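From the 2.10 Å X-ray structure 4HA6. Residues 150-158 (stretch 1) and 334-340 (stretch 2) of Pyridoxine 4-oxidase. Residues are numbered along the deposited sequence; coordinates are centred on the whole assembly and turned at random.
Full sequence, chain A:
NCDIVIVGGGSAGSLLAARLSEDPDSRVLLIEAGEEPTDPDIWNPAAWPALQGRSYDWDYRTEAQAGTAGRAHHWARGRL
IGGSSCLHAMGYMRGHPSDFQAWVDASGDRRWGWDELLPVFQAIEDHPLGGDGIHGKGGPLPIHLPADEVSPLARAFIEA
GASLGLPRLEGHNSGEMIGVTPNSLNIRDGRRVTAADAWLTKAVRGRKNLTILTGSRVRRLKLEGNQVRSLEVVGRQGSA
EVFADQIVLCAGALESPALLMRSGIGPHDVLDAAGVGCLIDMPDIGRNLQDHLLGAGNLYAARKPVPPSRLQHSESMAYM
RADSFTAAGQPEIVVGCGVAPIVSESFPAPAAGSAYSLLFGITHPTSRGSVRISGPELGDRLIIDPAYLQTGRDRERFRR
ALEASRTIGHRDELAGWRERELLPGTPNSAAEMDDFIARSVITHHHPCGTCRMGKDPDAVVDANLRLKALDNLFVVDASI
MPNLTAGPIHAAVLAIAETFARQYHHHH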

# COMPACT_ATOMS: atom_id res chain seq x y z
N VAL A 150 12.57 -20.58 0.72
CA VAL A 150 11.60 -20.40 1.81
C VAL A 150 12.13 -20.96 3.13
O VAL A 150 12.60 -22.10 3.20
CB VAL A 150 10.24 -21.03 1.48
CG1 VAL A 150 9.31 -20.96 2.68
CG2 VAL A 150 9.61 -20.34 0.28
N SER A 151 12.04 -20.16 4.19
CA SER A 151 12.48 -20.56 5.52
C SER A 151 11.81 -21.85 6.03
O SER A 151 10.60 -22.04 5.85
CB SER A 151 12.22 -19.42 6.51
OG SER A 151 12.23 -19.89 7.83
N PRO A 152 12.59 -22.75 6.66
CA PRO A 152 11.96 -23.96 7.19
C PRO A 152 10.84 -23.64 8.19
O PRO A 152 9.86 -24.40 8.25
CB PRO A 152 13.13 -24.71 7.88
CG PRO A 152 14.23 -23.72 7.99
CD PRO A 152 14.05 -22.75 6.85
N LEU A 153 10.96 -22.53 8.93
CA LEU A 153 9.85 -22.02 9.76
C LEU A 153 8.59 -21.73 8.93
O LEU A 153 7.49 -22.14 9.31
CB LEU A 153 10.26 -20.74 10.51
CG LEU A 153 9.19 -20.03 11.35
CD1 LEU A 153 8.41 -21.00 12.25
CD2 LEU A 153 9.79 -18.91 12.20
N ALA A 154 8.76 -21.03 7.81
CA ALA A 154 7.63 -20.71 6.93
C ALA A 154 7.01 -21.96 6.31
O ALA A 154 5.79 -22.06 6.16
CB ALA A 154 8.03 -19.72 5.85
N ARG A 155 7.85 -22.93 5.95
CA ARG A 155 7.31 -24.16 5.39
C ARG A 155 6.49 -24.91 6.43
O ARG A 155 5.49 -25.56 6.12
CB ARG A 155 8.42 -25.05 4.83
CG ARG A 155 9.04 -24.52 3.55
CD ARG A 155 10.04 -25.50 2.97
NE ARG A 155 11.42 -25.02 3.10
CZ ARG A 155 12.29 -25.50 3.98
NH1 ARG A 155 11.93 -26.48 4.81
NH2 ARG A 155 13.53 -25.01 4.03
N ALA A 156 6.93 -24.82 7.68
CA ALA A 156 6.24 -25.49 8.78
C ALA A 156 4.89 -24.80 9.01
O ALA A 156 3.88 -25.45 9.30
CB ALA A 156 7.10 -25.44 10.02
N PHE A 157 4.90 -23.47 8.88
CA PHE A 157 3.69 -22.69 9.04
C PHE A 157 2.71 -23.08 7.94
O PHE A 157 1.52 -23.31 8.19
CB PHE A 157 4.05 -21.21 8.95
CG PHE A 157 2.87 -20.29 8.87
CD1 PHE A 157 2.14 -19.96 10.02
CD2 PHE A 157 2.51 -19.70 7.66
CE1 PHE A 157 1.06 -19.09 9.96
CE2 PHE A 157 1.43 -18.82 7.59
CZ PHE A 157 0.70 -18.51 8.73
N ILE A 158 3.24 -23.18 6.72
CA ILE A 158 2.42 -23.51 5.56
C ILE A 158 1.77 -24.88 5.75
O ILE A 158 0.58 -25.05 5.49
CB ILE A 158 3.26 -23.41 4.25
CG1 ILE A 158 3.40 -21.94 3.86
CG2 ILE A 158 2.62 -24.17 3.09
CD1 ILE A 158 4.37 -21.69 2.73
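Stretch 2 334-340: VVGCGVA

Stretch 2 reaches the helix as the end of an extended strand, which begins earlier in the chain, runs to G338 and breaks at V339, where phi/psi of -60/-27° turns the chain out of the strand conformation. It runs nearly antiparallel to helix 152-158: the N-to-C directions make an angle of 157°, and the axes approach to 8.8 Å. The register follows from this direction. V335 lies beside F157, C337 beside L153, A154 and F157, and V339 beside S151 and L153 at the start of the helix. The backbones come near each other at A154 and C337, whose CA atoms are 6.2 Å apart, while the CA atoms of L153 and V339 are separated by 7.0 Å.

Within the strand, the alternation governs which side chains face the helix. V335 and C337 direct their CA-to-CB bonds toward it, whereas a CB on G336 or G338 would point away. On the helix, L153 and F157 are one turn apart, joined by the backbone hydrogen bond from F157 N to L153 O (2.9 Å), and both point toward the strand. Between these two side chains lies a hollow floored by the backbone of A154, and C337 is the bump that fills it. Its SG lies 3.9 Å from L153 CG and 4.1 Å from A154 CA, so the sulfur packs close to the helix backbone itself. C337 CB covers one face of the F157 ring, 3.5 Å from F157 CD2 and 3.7 Å from the ring centroid, in a CH-pi contact 20° off the ring normal. The sulfur takes a more oblique position, with C337 SG 4.7 Å from the centroid of the F157 ring.

F157, with chi1 at 170° (t), in turn extends along the strand toward its earlier residues. The tip of the ring, F157 CZ, comes within 3.3 Å of V335 O, which lies at the ring edge, near its plane; F157 CE1 meets V335 CG1 at 3.9 Å. The phenyl group thus fits against both the backbone and the side chain of V335 while its face receives C337.

At the other end, beyond the strand, V339 makes its contact with its CA-to-CB bond sideways: L153 CD2 approaches V339 CA at 4.1 Å and V339 CG1 at 4.3 Å. V339 CG1 also lies 4.1 Å from S151 OG, the oxygen that caps the helix by accepting a weak hydrogen bond from L153 N (3.1 Å). No hydrogen bond crosses between the stretches; the 337 Å² buried between them, both sides summed, reflects packing of mainly apolar shapes.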

# COMPACT_ATOMS: atom_id res chain seq x y z
N VAL A 334 -6.34 -12.64 8.00
CA VAL A 334 -5.04 -13.10 7.51
C VAL A 334 -4.16 -13.42 8.71
O VAL A 334 -4.24 -12.75 9.75
CB VAL A 334 -4.35 -12.03 6.63
CG1 VAL A 334 -4.22 -10.72 7.38
CG2 VAL A 334 -2.97 -12.52 6.14
N VAL A 335 -3.38 -14.49 8.61
CA VAL A 335 -2.37 -14.80 9.61
C VAL A 335 -1.07 -15.00 8.85
O VAL A 335 -1.01 -15.82 7.94
CB VAL A 335 -2.69 -16.09 10.40
CG1 VAL A 335 -1.52 -16.47 11.30
CG2 VAL A 335 -3.95 -15.92 11.23
N GLY A 336 -0.04 -14.25 9.21
CA GLY A 336 1.21 -14.29 8.48
C GLY A 336 2.35 -14.82 9.34
O GLY A 336 2.36 -14.64 10.56
N CYS A 337 3.31 -15.48 8.70
CA CYS A 337 4.43 -16.03 9.45
C CYS A 337 5.61 -15.06 9.44
O CYS A 337 6.28 -14.91 8.42
CB CYS A 337 4.86 -17.37 8.85
SG CYS A 337 6.26 -18.10 9.71
N GLY A 338 5.86 -14.39 10.56
CA GLY A 338 7.00 -13.48 10.68
C GLY A 338 8.22 -14.21 11.21
O GLY A 338 8.30 -14.52 12.41
N VAL A 339 9.19 -14.49 10.34
CA VAL A 339 10.43 -15.15 10.76
C VAL A 339 11.19 -14.32 11.83
O VAL A 339 11.92 -14.88 12.66
CB VAL A 339 11.33 -15.50 9.54
CG1 VAL A 339 12.51 -16.39 9.97
CG2 VAL A 339 10.51 -16.20 8.45
N ALA A 340 11.00 -13.01 11.81
CA ALA A 340 11.52 -12.12 12.87
C ALA A 340 10.52 -11.97 14.02
O ALA A 340 9.31 -11.88 13.79
CB ALA A 340 11.84 -10.77 12.30